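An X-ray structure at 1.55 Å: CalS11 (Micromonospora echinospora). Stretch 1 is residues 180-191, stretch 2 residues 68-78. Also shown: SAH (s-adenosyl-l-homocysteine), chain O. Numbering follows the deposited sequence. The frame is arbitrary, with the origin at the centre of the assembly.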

ATOM      1  N   GLN B 180     -15.697  29.888 -20.205  1.00 10.31           N
ATOM      2  CA  GLN B 180     -14.537  28.987 -20.109  1.00  9.66           C
ATOM      3  C   GLN B 180     -14.365  28.444 -18.706  1.00  9.85           C
ATOM      4  O   GLN B 180     -13.516  27.563 -18.503  1.00 10.11           O
ATOM      5  CB  GLN B 180     -13.255  29.715 -20.511  1.00 10.51           C
ATOM      6  CG  GLN B 180     -12.653  30.620 -19.401  1.00  9.57           C
ATOM      7  CD  GLN B 180     -13.394  31.969 -19.233  1.00  8.85           C
ATOM      8  OE1 GLN B 180     -14.322  32.294 -19.991  1.00 10.16           O
ATOM      9  NE2 GLN B 180     -12.969  32.774 -18.208  1.00  9.48           N
ATOM     10  N   THR B 181     -15.182  28.941 -17.731  1.00  9.32           N
ATOM     11  CA  THR B 181     -14.883  28.657 -16.321  1.00  9.11           C
ATOM     12  C   THR B 181     -15.017  27.160 -15.959  1.00  8.84           C
ATOM     13  O   THR B 181     -16.034  26.487 -16.298  1.00  9.67           O
ATOM     14  CB  THR B 181     -15.850  29.441 -15.389  1.00  9.55           C
ATOM     15  OG1 THR B 181     -15.639  30.836 -15.601  1.00 11.17           O
ATOM     16  CG2 THR B 181     -15.666  29.054 -13.907  1.00 10.28           C
ATOM     17  N   VAL B 182     -13.973  26.633 -15.334  1.00  9.01           N
ATOM     18  CA  VAL B 182     -14.116  25.433 -14.522  1.00  8.57           C
ATOM     19  C   VAL B 182     -13.768  25.897 -13.089  1.00  8.67           C
ATOM     20  O   VAL B 182     -12.908  26.745 -12.928  1.00  9.49           O
ATOM     21  CB  VAL B 182     -13.164  24.279 -14.970  1.00  8.38           C
ATOM     22  CG1 VAL B 182     -13.352  23.068 -14.042  1.00  9.48           C
ATOM     23  CG2 VAL B 182     -13.431  23.871 -16.422  1.00  9.23           C
ATOM     24  N   ILE B 183     -14.479  25.429 -12.066  1.00  7.26           N
ATOM     25  CA  ILE B 183     -14.185  25.850 -10.663  1.00  8.73           C
ATOM     26  C   ILE B 183     -13.468  24.737 -10.000  1.00  7.89           C
ATOM     27  O   ILE B 183     -14.037  23.647  -9.790  1.00  9.96           O
ATOM     28  CB  ILE B 183     -15.484  26.195  -9.888  1.00  9.24           C
ATOM     29  CG1 ILE B 183     -16.153  27.383 -10.600  1.00  8.99           C
ATOM     30  CG2 ILE B 183     -15.157  26.516  -8.332  1.00 10.32           C
ATOM     31  CD1 ILE B 183     -17.581  27.695 -10.114  1.00  9.34           C
ATOM     32  N   ALA B 184     -12.198  24.955  -9.668  1.00  6.71           N
ATOM     33  CA  ALA B 184     -11.440  23.948  -8.913  1.00  6.13           C
ATOM     34  C   ALA B 184     -11.717  23.968  -7.407  1.00  7.55           C
ATOM     35  O   ALA B 184     -11.834  22.911  -6.779  1.00  9.09           O
ATOM     36  CB  ALA B 184      -9.957  24.106  -9.171  1.00  8.20           C
ATOM     37  N   LEU B 185     -11.825  25.175  -6.864  1.00  7.60           N
ATOM     38  CA  LEU B 185     -12.026  25.336  -5.415  1.00  8.59           C
ATOM     39  C   LEU B 185     -13.007  26.497  -5.219  1.00  8.38           C
ATOM     40  O   LEU B 185     -12.794  27.599  -5.720  1.00  9.44           O
ATOM     41  CB  LEU B 185     -10.675  25.609  -4.693  1.00  9.37           C
ATOM     42  CG  LEU B 185     -10.720  26.031  -3.209  1.00 11.70           C
ATOM     43  CD1 LEU B 185     -11.387  24.924  -2.358  1.00 12.79           C
ATOM     44  CD2 LEU B 185      -9.303  26.338  -2.742  1.00 13.04           C
ATOM     45  N   ALA B 186     -14.112  26.231  -4.534  1.00  7.86           N
ATOM     46  CA  ALA B 186     -15.156  27.223  -4.230  1.00  8.07           C
ATOM     47  C   ALA B 186     -15.202  27.336  -2.722  1.00  8.08           C
ATOM     48  O   ALA B 186     -15.561  26.351  -2.026  1.00  9.69           O
ATOM     49  CB  ALA B 186     -16.504  26.777  -4.754  1.00  9.02           C
ATOM     50  N   TYR B 187     -14.729  28.492  -2.196  1.00  7.74           N
ATOM     51  CA  TYR B 187     -14.663  28.725  -0.751  1.00  7.45           C
ATOM     52  C   TYR B 187     -15.824  29.597  -0.294  1.00  6.58           C
ATOM     53  O   TYR B 187     -15.860  30.801  -0.551  1.00  7.66           O
ATOM     54  CB  TYR B 187     -13.286  29.320  -0.356  1.00  8.94           C
ATOM     55  CG  TYR B 187     -13.078  29.144   1.137  1.00  9.29           C
ATOM     56  CD1 TYR B 187     -13.538  30.106   2.059  1.00 10.27           C
ATOM     57  CD2 TYR B 187     -12.470  27.994   1.650  1.00 10.78           C
ATOM     58  CE1 TYR B 187     -13.439  29.886   3.434  1.00 11.32           C
ATOM     59  CE2 TYR B 187     -12.337  27.780   3.013  1.00 11.25           C
ATOM     60  CZ  TYR B 187     -12.828  28.715   3.891  1.00 10.70           C
ATOM     61  OH  TYR B 187     -12.700  28.488   5.254  1.00 12.78           O
ATOM     62  N   PHE B 188     -16.776  28.993   0.408  1.00  7.30           N
ATOM     63  CA  PHE B 188     -17.930  29.743   0.899  1.00  7.31           C
ATOM     64  C   PHE B 188     -17.680  30.343   2.264  1.00  7.89           C
ATOM     65  O   PHE B 188     -17.551  29.620   3.270  1.00  9.71           O
ATOM     66  CB  PHE B 188     -19.133  28.779   0.998  1.00  9.25           C
ATOM     67  CG  PHE B 188     -19.743  28.492  -0.338  1.00  9.14           C
ATOM     68  CD1 PHE B 188     -19.182  27.527  -1.200  1.00 10.63           C
ATOM     69  CD2 PHE B 188     -20.875  29.163  -0.724  1.00  9.63           C
ATOM     70  CE1 PHE B 188     -19.750  27.265  -2.471  1.00 10.40           C
ATOM     71  CE2 PHE B 188     -21.458  28.914  -1.953  1.00  9.58           C
ATOM     72  CZ  PHE B 188     -20.904  27.927  -2.857  1.00 11.22           C
ATOM     73  N   ASP B 189     -17.685  31.652   2.317  1.00  8.28           N
ATOM     74  CA  ASP B 189     -17.510  32.370   3.579  1.00  8.01           C
ATOM     75  C   ASP B 189     -18.415  33.597   3.646  1.00  9.30           C
ATOM     76  O   ASP B 189     -18.004  34.700   4.076  1.00 10.44           O
ATOM     77  CB  ASP B 189     -16.046  32.801   3.776  1.00 10.75           C
ATOM     78  CG  ASP B 189     -15.717  33.112   5.226  1.00 14.00           C
ATOM     79  OD1 ASP B 189     -16.592  32.937   6.084  1.00 14.75           O
ATOM     80  OD2 ASP B 189     -14.561  33.532   5.493  1.00 15.83           O
ATOM     81  N   LEU B 190     -19.681  33.402   3.266  1.00  9.30           N
ATOM     82  CA  LEU B 190     -20.656  34.504   3.293  1.00  9.52           C
ATOM     83  C   LEU B 190     -21.463  34.520   4.555  1.00  8.92           C
ATOM     84  O   LEU B 190     -22.149  35.534   4.817  1.00 10.25           O
ATOM     85  CB  LEU B 190     -21.669  34.348   2.131  1.00  9.50           C
ATOM     86  CG  LEU B 190     -21.101  34.263   0.711  1.00  9.68           C
ATOM     87  CD1 LEU B 190     -22.133  33.539  -0.174  1.00 11.18           C
ATOM     88  CD2 LEU B 190     -20.913  35.697   0.195  1.00  9.73           C
ATOM     89  N   ASP B 191     -21.446  33.408   5.306  1.00  9.37           N
ATOM     90  CA  ASP B 191     -22.232  33.249   6.577  1.00  9.67           C
ATOM     91  C   ASP B 191     -23.732  33.054   6.408  1.00 10.11           C
ATOM     92  O   ASP B 191     -24.328  32.282   7.134  1.00 12.62           O
ATOM     93  CB  ASP B 191     -21.964  34.390   7.590  1.00 13.18           C
ATOM     94  CG  ASP B 191     -20.503  34.457   7.980  1.00 14.98           C
ATOM     95  OD1 ASP B 191     -19.933  33.384   8.318  1.00 15.52           O
ATOM     96  OD2 ASP B 191     -19.887  35.562   7.914  1.00 17.34           O
TER
HETATM   97  N   SAH O 258     -13.051  35.367   4.123  1.00  9.79           N
HETATM   98  CA  SAH O 258     -12.891  36.519   5.067  1.00 10.23           C
HETATM   99  CB  SAH O 258     -14.091  36.716   5.978  1.00  9.20           C
HETATM  100  CG  SAH O 258     -15.359  37.113   5.193  1.00  9.29           C
HETATM  101  SD  SAH O 258     -16.560  37.807   6.311  1.00 10.34           S
HETATM  102  C   SAH O 258     -11.661  36.209   5.919  1.00 12.03           C
HETATM  103  O   SAH O 258     -11.259  37.042   6.787  1.00 12.30           O
HETATM  104  OXT SAH O 258     -10.970  35.205   5.703  1.00 11.85           O
HETATM  105  C5' SAH O 258     -18.110  37.593   5.422  1.00  9.70           C
HETATM  106  C4' SAH O 258     -18.198  38.405   4.085  1.00  9.00           C
HETATM  107  O4' SAH O 258     -19.329  37.934   3.339  1.00  9.67           O
HETATM  108  C3' SAH O 258     -18.468  39.884   4.398  1.00  9.51           C
HETATM  109  O3' SAH O 258     -17.374  40.705   3.918  1.00 10.19           O
HETATM  110  C2' SAH O 258     -19.791  40.141   3.697  1.00 10.52           C
HETATM  111  O2' SAH O 258     -19.926  41.451   3.108  1.00 11.26           O
HETATM  112  C1' SAH O 258     -19.809  39.032   2.618  1.00  9.10           C
HETATM  113  N9  SAH O 258     -21.184  38.727   2.153  1.00  9.50           N
HETATM  114  C8  SAH O 258     -22.213  38.202   2.871  1.00 11.22           C
HETATM  115  N7  SAH O 258     -23.287  38.173   2.040  1.00 10.20           N
HETATM  116  C5  SAH O 258     -22.957  38.679   0.834  1.00  9.83           C
HETATM  117  C6  SAH O 258     -23.668  38.897  -0.431  1.00  9.24           C
HETATM  118  N6  SAH O 258     -24.990  38.625  -0.524  1.00 12.05           N
HETATM  119  N1  SAH O 258     -22.941  39.418  -1.451  1.00 10.83           N
HETATM  120  C2  SAH O 258     -21.610  39.705  -1.330  1.00 10.60           C
HETATM  121  N3  SAH O 258     -20.908  39.596  -0.180  1.00 10.02           N
HETATM  122  C4  SAH O 258     -21.563  39.022   0.891  1.00  9.51           C
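Stretch 2 68-78: DVPGVIMEFGV

How does stretch 2 approach stretch 1? After Asp68, which makes no contact, it comes in as an extended loop over the corner that stretch 1 turns at Ala184. Val69 points toward that corner, its CG1 4.1 Å from Ala184 CB, and Pro70 O lies 3.3 Å from the same Ala184 CB. Gly71 then passes so close, its CA 3.0 Å from Val182 O, that a CB would clash with that oxygen; its backbone angles by themselves also call for glycine.

What joins the two backbones from Val72 onward? Residues 72-76 form a strand running parallel to the strand of stretch 1 through Leu185 and Phe188, with 8° between their directions and axes 4.7 Å apart at closest. Val72 N donates to Val182 O at 2.8 Å, while Val72 O accepts from both Ala184 N at 2.8 Å and Leu185 N at 3.2 Å. This double acceptance sits at a beta bulge: Val72 pairs with Ile183, but Ile73 already pairs with Leu185.

What follows beyond the bulge? The ladder is regular. Ile73 and Glu75 share a face with Leu185 and Tyr187, and Ile73 CG2 lies 4.1 Å from Leu185 CD2. Met74 N donates to Leu185 O at 2.9 Å and Met74 O accepts from Tyr187 N at 2.8 Å; on the other face this selenomethionine brings SE to 3.8 Å from Ile183 CD1. Glu75 OE2 lies 3.8 Å from Tyr187 CD1. Phe76, the most covered residue, donates from N to Tyr187 O at 2.9 Å and accepts at O from Asp189 N at 2.8 Å. Its ring edge turns toward the face of Phe188, with CE2 3.9 Å from Phe188 CE1.

How does the contact end? Gly77 CA passes 3.5 Å from Asp189 O. Here SAH N donates hydrogen bonds to Gly77 O at 2.8 Å and to Asp189 OD2 at 2.7 Å, so the ligand bridges both stretches. Val78 points away.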

ATOM      1  N   ASP B  68      -4.188  19.065  -9.115  1.00  8.12           N
ATOM      2  CA  ASP B  68      -4.408  18.268 -10.330  1.00  8.15           C
ATOM      3  C   ASP B  68      -5.841  18.432 -10.855  1.00  7.30           C
ATOM      4  O   ASP B  68      -6.324  17.564 -11.570  1.00  9.00           O
ATOM      5  CB  ASP B  68      -4.082  16.754 -10.103  1.00  9.40           C
ATOM      6  CG  ASP B  68      -4.991  16.093  -9.079  1.00 11.83           C
ATOM      7  OD1 ASP B  68      -5.777  16.810  -8.380  1.00 10.76           O
ATOM      8  OD2 ASP B  68      -4.882  14.845  -8.938  1.00 14.44           O
ATOM      9  N   VAL B  69      -6.525  19.538 -10.508  1.00  7.67           N
ATOM     10  CA  VAL B  69      -7.865  19.789 -11.013  1.00  8.80           C
ATOM     11  C   VAL B  69      -7.813  21.115 -11.830  1.00  8.00           C
ATOM     12  O   VAL B  69      -7.244  22.100 -11.373  1.00  8.64           O
ATOM     13  CB  VAL B  69      -8.877  19.915  -9.877  1.00  9.57           C
ATOM     14  CG1 VAL B  69     -10.307  20.203 -10.432  1.00  9.58           C
ATOM     15  CG2 VAL B  69      -8.864  18.635  -8.999  1.00 10.56           C
ATOM     16  N   PRO B  70      -8.377  21.154 -13.056  1.00  8.46           N
ATOM     17  CA  PRO B  70      -8.361  22.394 -13.848  1.00  8.87           C
ATOM     18  C   PRO B  70      -9.285  23.427 -13.197  1.00 10.09           C
ATOM     19  O   PRO B  70     -10.119  23.113 -12.362  1.00 10.94           O
ATOM     20  CB  PRO B  70      -8.891  21.958 -15.231  1.00 11.14           C
ATOM     21  CG  PRO B  70      -9.536  20.708 -15.038  1.00 13.45           C
ATOM     22  CD  PRO B  70      -8.992  20.039 -13.783  1.00 11.02           C
ATOM     23  N   GLY B  71      -9.129  24.660 -13.591  1.00  9.91           N
ATOM     24  CA  GLY B  71     -10.064  25.706 -13.179  1.00  9.41           C
ATOM     25  C   GLY B  71      -9.540  26.749 -12.241  1.00  7.48           C
ATOM     26  O   GLY B  71      -8.339  26.854 -11.987  1.00  9.78           O
ATOM     27  N   VAL B  72     -10.465  27.511 -11.723  1.00  6.17           N
ATOM     28  CA  VAL B  72     -10.203  28.709 -10.903  1.00  6.86           C
ATOM     29  C   VAL B  72     -10.517  28.467  -9.438  1.00  7.65           C
ATOM     30  O   VAL B  72     -11.095  27.459  -9.043  1.00  9.12           O
ATOM     31  CB  VAL B  72     -10.993  29.942 -11.430  1.00  7.87           C
ATOM     32  CG1 VAL B  72     -10.792  30.111 -12.972  1.00 11.06           C
ATOM     33  CG2 VAL B  72     -12.479  29.769 -11.147  1.00  9.52           C
ATOM     34  N   ILE B  73     -10.056  29.411  -8.626  1.00  8.06           N
ATOM     35  CA  ILE B  73     -10.324  29.482  -7.173  1.00  7.86           C
ATOM     36  C   ILE B  73     -11.260  30.670  -6.972  1.00  8.36           C
ATOM     37  O   ILE B  73     -10.961  31.792  -7.453  1.00  8.84           O
ATOM     38  CB  ILE B  73      -9.003  29.718  -6.359  1.00  9.20           C
ATOM     39  CG1 ILE B  73      -8.081  28.511  -6.562  1.00 10.91           C
ATOM     40  CG2 ILE B  73      -9.356  29.907  -4.852  1.00 11.07           C
ATOM     41  CD1 ILE B  73      -6.641  28.777  -5.992  1.00 12.63           C
HETATM   42  N   MSE B  74     -12.403  30.400  -6.331  1.00  8.32           N
HETATM   43  CA  MSE B  74     -13.362  31.456  -5.979  1.00  8.32           C
HETATM   44  C   MSE B  74     -13.567  31.532  -4.488  1.00  8.46           C
HETATM   45  O   MSE B  74     -13.704  30.480  -3.844  1.00  8.65           O
HETATM   46  CB  MSE B  74     -14.717  31.194  -6.653  1.00  8.67           C
HETATM   47  CG  MSE B  74     -14.630  31.299  -8.172  1.00  9.91           C
HETATM   48 SE   MSE B  74     -16.449  31.104  -8.856  0.63 12.29          SE
HETATM   49  CE  MSE B  74     -16.002  31.703 -10.613  1.00 11.69           C
ATOM     50  N   GLU B  75     -13.584  32.757  -3.918  1.00  7.86           N
ATOM     51  CA  GLU B  75     -13.974  32.943  -2.512  1.00  8.40           C
ATOM     52  C   GLU B  75     -15.197  33.810  -2.519  1.00  7.63           C
ATOM     53  O   GLU B  75     -15.199  34.854  -3.158  1.00  9.75           O
ATOM     54  CB  GLU B  75     -12.879  33.584  -1.644  1.00 10.35           C
ATOM     55  CG  GLU B  75     -13.428  33.673  -0.180  1.00 10.85           C
ATOM     56  CD  GLU B  75     -12.422  34.206   0.803  1.00 11.42           C
ATOM     57  OE1 GLU B  75     -11.692  35.185   0.462  1.00 11.85           O
ATOM     58  OE2 GLU B  75     -12.389  33.678   1.915  1.00 10.81           O
ATOM     59  N   PHE B  76     -16.256  33.348  -1.866  1.00  8.34           N
ATOM     60  CA  PHE B  76     -17.461  34.149  -1.699  1.00  8.79           C
ATOM     61  C   PHE B  76     -17.428  34.654  -0.250  1.00  8.55           C
ATOM     62  O   PHE B  76     -17.662  33.895   0.717  1.00  8.86           O
ATOM     63  CB  PHE B  76     -18.693  33.289  -1.959  1.00  9.57           C
ATOM     64  CG  PHE B  76     -18.565  32.476  -3.228  1.00  8.92           C
ATOM     65  CD1 PHE B  76     -18.574  33.098  -4.480  1.00  7.89           C
ATOM     66  CD2 PHE B  76     -18.401  31.081  -3.153  1.00  8.57           C
ATOM     67  CE1 PHE B  76     -18.411  32.305  -5.676  1.00  8.59           C
ATOM     68  CE2 PHE B  76     -18.189  30.312  -4.308  1.00  9.09           C
ATOM     69  CZ  PHE B  76     -18.237  30.943  -5.588  1.00  8.17           C
ATOM     70  N   GLY B  77     -17.122  35.942  -0.103  1.00  8.27           N
ATOM     71  CA  GLY B  77     -16.990  36.555   1.246  1.00  7.49           C
ATOM     72  C   GLY B  77     -15.504  36.765   1.481  1.00  8.65           C
ATOM     73  O   GLY B  77     -14.806  35.858   1.952  1.00 10.03           O
ATOM     74  N   VAL B  78     -15.023  37.977   1.175  1.00  8.76           N
ATOM     75  CA  VAL B  78     -13.585  38.278   1.145  1.00  9.19           C
ATOM     76  C   VAL B  78     -13.188  39.125   2.337  1.00  8.49           C
ATOM     77  O   VAL B  78     -12.108  38.926   2.877  1.00 10.44           O
ATOM     78  CB  VAL B  78     -13.307  39.080  -0.157  1.00  9.17           C
ATOM     79  CG1 VAL B  78     -11.866  39.605  -0.249  1.00  9.14           C
ATOM     80  CG2 VAL B  78     -13.566  38.123  -1.371  1.00 11.58           C
TER